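Local structure of periplasmic oligopeptide-binding protein (Burkholderia pseudomallei, 3ZS6) at residues N174-W186 against R191-A203. The protein probably binds oligopeptides in the periplasm and hands them to an ABC transporter for uptake into the cell. Residues are numbered along the deposited sequence; the frame is centred on the assembly and turned at random.
Sequences NIVSNGPYTLVDW and RIVMAKSDKYWNA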
# COMPACT_ATOMS: atom_id res chain seq x y z
N ASN A 174 12.04 -13.57 20.47
CA ASN A 174 11.20 -14.73 20.16
C ASN A 174 11.10 -15.01 18.67
O ASN A 174 10.92 -16.16 18.26
CB ASN A 174 9.79 -14.52 20.73
CG ASN A 174 9.79 -14.30 22.23
OD1 ASN A 174 10.67 -14.78 22.94
ND2 ASN A 174 8.79 -13.57 22.71
N ILE A 175 11.21 -13.96 17.87
CA ILE A 175 10.84 -14.03 16.46
C ILE A 175 11.65 -15.04 15.65
O ILE A 175 12.86 -15.20 15.84
CB ILE A 175 10.94 -12.64 15.77
CG1 ILE A 175 10.26 -12.66 14.40
CG2 ILE A 175 12.39 -12.21 15.64
CD1 ILE A 175 10.29 -11.31 13.68
N VAL A 176 10.96 -15.73 14.75
CA VAL A 176 11.59 -16.64 13.81
C VAL A 176 11.12 -16.21 12.43
O VAL A 176 9.92 -16.09 12.19
CB VAL A 176 11.16 -18.09 14.06
CG1 VAL A 176 11.74 -19.01 12.98
CG2 VAL A 176 11.60 -18.54 15.46
N SER A 177 12.07 -15.93 11.54
CA SER A 177 11.74 -15.41 10.22
C SER A 177 12.73 -15.95 9.19
O SER A 177 13.76 -16.51 9.56
CB SER A 177 11.73 -13.88 10.22
OG SER A 177 13.04 -13.35 10.37
N ASN A 178 12.43 -15.79 7.91
CA ASN A 178 13.21 -16.49 6.89
C ASN A 178 13.85 -15.60 5.82
O ASN A 178 14.38 -16.12 4.83
CB ASN A 178 12.35 -17.55 6.20
CG ASN A 178 11.34 -16.93 5.26
OD1 ASN A 178 10.70 -15.93 5.59
ND2 ASN A 178 11.20 -17.52 4.08
N GLY A 179 13.78 -14.29 6.01
CA GLY A 179 14.33 -13.36 5.04
C GLY A 179 15.84 -13.18 5.16
O GLY A 179 16.49 -13.90 5.92
N PRO A 180 16.40 -12.22 4.41
CA PRO A 180 17.86 -11.99 4.41
C PRO A 180 18.37 -11.37 5.72
O PRO A 180 19.58 -11.39 5.95
CB PRO A 180 18.06 -11.04 3.24
CG PRO A 180 16.73 -10.34 3.07
CD PRO A 180 15.70 -11.35 3.45
N TYR A 181 17.46 -10.83 6.54
CA TYR A 181 17.83 -10.18 7.80
C TYR A 181 17.07 -10.75 8.99
O TYR A 181 15.96 -11.26 8.84
CB TYR A 181 17.63 -8.65 7.71
CG TYR A 181 18.48 -8.04 6.63
CD1 TYR A 181 19.79 -7.63 6.90
CD2 TYR A 181 18.01 -7.93 5.33
CE1 TYR A 181 20.59 -7.10 5.90
CE2 TYR A 181 18.80 -7.39 4.32
CZ TYR A 181 20.09 -6.98 4.62
OH TYR A 181 20.87 -6.46 3.62
N THR A 182 17.68 -10.69 10.17
CA THR A 182 17.01 -11.08 11.40
C THR A 182 16.92 -9.86 12.31
O THR A 182 17.83 -9.03 12.34
CB THR A 182 17.77 -12.20 12.16
OG1 THR A 182 19.03 -11.70 12.61
CG2 THR A 182 17.99 -13.41 11.27
N LEU A 183 15.82 -9.79 13.05
CA LEU A 183 15.54 -8.63 13.89
C LEU A 183 16.41 -8.62 15.14
O LEU A 183 16.42 -9.59 15.90
CB LEU A 183 14.06 -8.65 14.30
CG LEU A 183 13.54 -7.45 15.09
CD1 LEU A 183 13.59 -6.21 14.23
CD2 LEU A 183 12.13 -7.73 15.59
N VAL A 184 17.14 -7.53 15.35
CA VAL A 184 17.99 -7.40 16.53
C VAL A 184 17.37 -6.51 17.61
O VAL A 184 17.47 -6.80 18.81
CB VAL A 184 19.39 -6.83 16.18
CG1 VAL A 184 20.27 -6.78 17.42
CG2 VAL A 184 20.04 -7.65 15.09
N ASP A 185 16.75 -5.41 17.20
CA ASP A 185 16.17 -4.47 18.16
C ASP A 185 14.91 -3.84 17.59
O ASP A 185 14.83 -3.53 16.40
CB ASP A 185 17.20 -3.39 18.52
CG ASP A 185 16.77 -2.54 19.72
OD1 ASP A 185 16.09 -3.07 20.62
OD2 ASP A 185 17.13 -1.34 19.75
N TRP A 186 13.91 -3.66 18.46
CA TRP A 186 12.68 -2.99 18.08
C TRP A 186 12.24 -2.10 19.24
O TRP A 186 11.66 -2.59 20.21
CB TRP A 186 11.59 -4.01 17.76
CG TRP A 186 10.29 -3.40 17.30
CD1 TRP A 186 10.01 -2.07 17.13
CD2 TRP A 186 9.08 -4.10 16.95
NE1 TRP A 186 8.72 -1.90 16.70
CE2 TRP A 186 8.12 -3.13 16.57
CE3 TRP A 186 8.72 -5.46 16.92
CZ2 TRP A 186 6.83 -3.48 16.17
CZ3 TRP A 186 7.43 -5.80 16.51
CH2 TRP A 186 6.50 -4.80 16.14
N ARG A 191 13.49 3.08 17.08
CA ARG A 191 14.25 2.42 16.03
C ARG A 191 13.96 0.94 15.92
O ARG A 191 13.53 0.29 16.89
CB ARG A 191 15.74 2.63 16.27
CG ARG A 191 16.17 2.23 17.67
CD ARG A 191 17.29 1.22 17.65
NE ARG A 191 18.60 1.83 17.80
CZ ARG A 191 19.60 1.29 18.51
NH1 ARG A 191 19.42 0.14 19.14
NH2 ARG A 191 20.77 1.91 18.59
N ILE A 192 14.20 0.41 14.73
CA ILE A 192 14.26 -1.02 14.49
C ILE A 192 15.62 -1.32 13.87
O ILE A 192 16.05 -0.65 12.94
CB ILE A 192 13.14 -1.49 13.56
CG1 ILE A 192 11.87 -1.75 14.37
CG2 ILE A 192 13.56 -2.75 12.79
CD1 ILE A 192 10.64 -2.03 13.52
N VAL A 193 16.32 -2.32 14.41
CA VAL A 193 17.63 -2.71 13.88
C VAL A 193 17.61 -4.19 13.49
O VAL A 193 17.06 -5.03 14.21
CB VAL A 193 18.77 -2.47 14.91
CG1 VAL A 193 20.13 -2.82 14.30
CG2 VAL A 193 18.77 -1.04 15.42
N MET A 194 18.21 -4.50 12.34
CA MET A 194 18.30 -5.89 11.87
C MET A 194 19.68 -6.19 11.29
O MET A 194 20.35 -5.30 10.77
CB MET A 194 17.19 -6.21 10.87
CG MET A 194 17.20 -5.39 9.60
SD MET A 194 15.71 -5.64 8.56
CE MET A 194 14.39 -5.00 9.58
N ALA A 195 20.08 -7.45 11.37
CA ALA A 195 21.43 -7.87 10.97
C ALA A 195 21.36 -8.93 9.88
O ALA A 195 20.44 -9.75 9.87
CB ALA A 195 22.18 -8.41 12.18
N LYS A 196 22.34 -8.91 8.98
CA LYS A 196 22.37 -9.90 7.90
C LYS A 196 22.29 -11.31 8.51
O LYS A 196 22.95 -11.61 9.50
CB LYS A 196 23.65 -9.76 7.07
CG LYS A 196 23.83 -10.84 6.00
CD LYS A 196 25.13 -10.66 5.22
CE LYS A 196 25.41 -11.87 4.34
NZ LYS A 196 26.57 -11.64 3.41
N SER A 197 21.46 -12.16 7.91
CA SER A 197 21.30 -13.52 8.41
C SER A 197 22.24 -14.48 7.69
O SER A 197 22.25 -14.54 6.47
CB SER A 197 19.86 -14.00 8.22
OG SER A 197 19.75 -15.37 8.53
N ASP A 198 22.99 -15.26 8.47
CA ASP A 198 23.88 -16.27 7.88
C ASP A 198 23.12 -17.55 7.53
O ASP A 198 23.68 -18.46 6.94
CB ASP A 198 25.06 -16.56 8.81
CG ASP A 198 24.64 -16.82 10.25
OD1 ASP A 198 23.56 -16.34 10.66
OD2 ASP A 198 25.39 -17.50 10.98
N LYS A 199 21.84 -17.60 7.89
CA LYS A 199 21.00 -18.75 7.56
C LYS A 199 20.26 -18.59 6.23
O LYS A 199 19.81 -19.57 5.65
CB LYS A 199 20.01 -19.03 8.69
CG LYS A 199 20.66 -19.15 10.07
CD LYS A 199 20.36 -20.49 10.71
CE LYS A 199 21.22 -20.74 11.95
NZ LYS A 199 20.81 -19.90 13.11
N TYR A 200 20.15 -17.35 5.73
CA TYR A 200 19.45 -17.08 4.47
C TYR A 200 20.11 -17.80 3.30
O TYR A 200 21.33 -17.74 3.13
CB TYR A 200 19.42 -15.58 4.19
CG TYR A 200 18.62 -15.17 2.96
CD1 TYR A 200 17.26 -15.47 2.86
CD2 TYR A 200 19.21 -14.46 1.93
CE1 TYR A 200 16.53 -15.10 1.74
CE2 TYR A 200 18.49 -14.07 0.82
CZ TYR A 200 17.15 -14.39 0.72
OH TYR A 200 16.45 -14.00 -0.40
N TRP A 201 19.31 -18.48 2.48
CA TRP A 201 19.84 -19.31 1.39
C TRP A 201 20.76 -18.51 0.46
O TRP A 201 21.74 -19.04 -0.06
CB TRP A 201 18.71 -19.99 0.60
CG TRP A 201 17.90 -19.04 -0.23
CD1 TRP A 201 16.78 -18.36 0.16
CD2 TRP A 201 18.16 -18.65 -1.58
NE1 TRP A 201 16.32 -17.58 -0.88
CE2 TRP A 201 17.15 -17.73 -1.95
CE3 TRP A 201 19.16 -18.98 -2.51
CZ2 TRP A 201 17.11 -17.14 -3.21
CZ3 TRP A 201 19.11 -18.39 -3.77
CH2 TRP A 201 18.09 -17.49 -4.10
N ASN A 202 20.46 -17.23 0.26
CA ASN A 202 21.27 -16.42 -0.65
C ASN A 202 22.22 -15.46 0.08
O ASN A 202 22.59 -14.42 -0.46
CB ASN A 202 20.39 -15.67 -1.65
CG ASN A 202 21.10 -15.39 -2.96
OD1 ASN A 202 22.07 -16.08 -3.31
ND2 ASN A 202 20.63 -14.39 -3.70
N ALA A 203 22.62 -15.83 1.29
CA ALA A 203 23.44 -14.97 2.15
C ALA A 203 24.72 -14.49 1.46
O ALA A 203 25.11 -13.33 1.59
CB ALA A 203 23.77 -15.69 3.45
O HOH W 1 21.57 -12.96 4.37
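A classic beta bulge marks the antiparallel hairpin of strands 181-186 and 191-196: Val184 and Asp185 both face Val193, whose carbonyl oxygen accepts from Val184 N at 2.7 Å and Asp185 N at 3.0 Å. From within the bulge, Asp185 sends its carboxylate toward strand 191-196 (chi1 -169°), and bends at chi2 and chi3 fold the long arginine chain back to it. Arg191 NH1 reaches Asp185 OD2 at 2.8 Å, a salt bridge met on the anti side and 26° out of the carboxylate plane, the two flat groups standing perpendicular. On the other face, the branches of Ile192 divide the work: CD1 lies over the five-membered ring of Trp186, 3.8 Å from its centroid, a CH-pi contact, while CG2 touches Leu183 CD1. The hairpin supplies two neighbouring strands of a mixed four-stranded sheet, 181-187 at its edge and 191-196 between it and 210-215; helix 26-35 covers Met194. The flexible thioether of Met194 brings SD obliquely to 5.0 Å from the Tyr181 ring centroid, a Met-aromatic contact. At the hairpin's open end, Pro180, just before its strand, lays CB over the face of Tyr200, 4.0 Å from the ring centroid; Tyr200 OH bonds Glu37. Pro180 O takes Ser197 N at 2.8 Å.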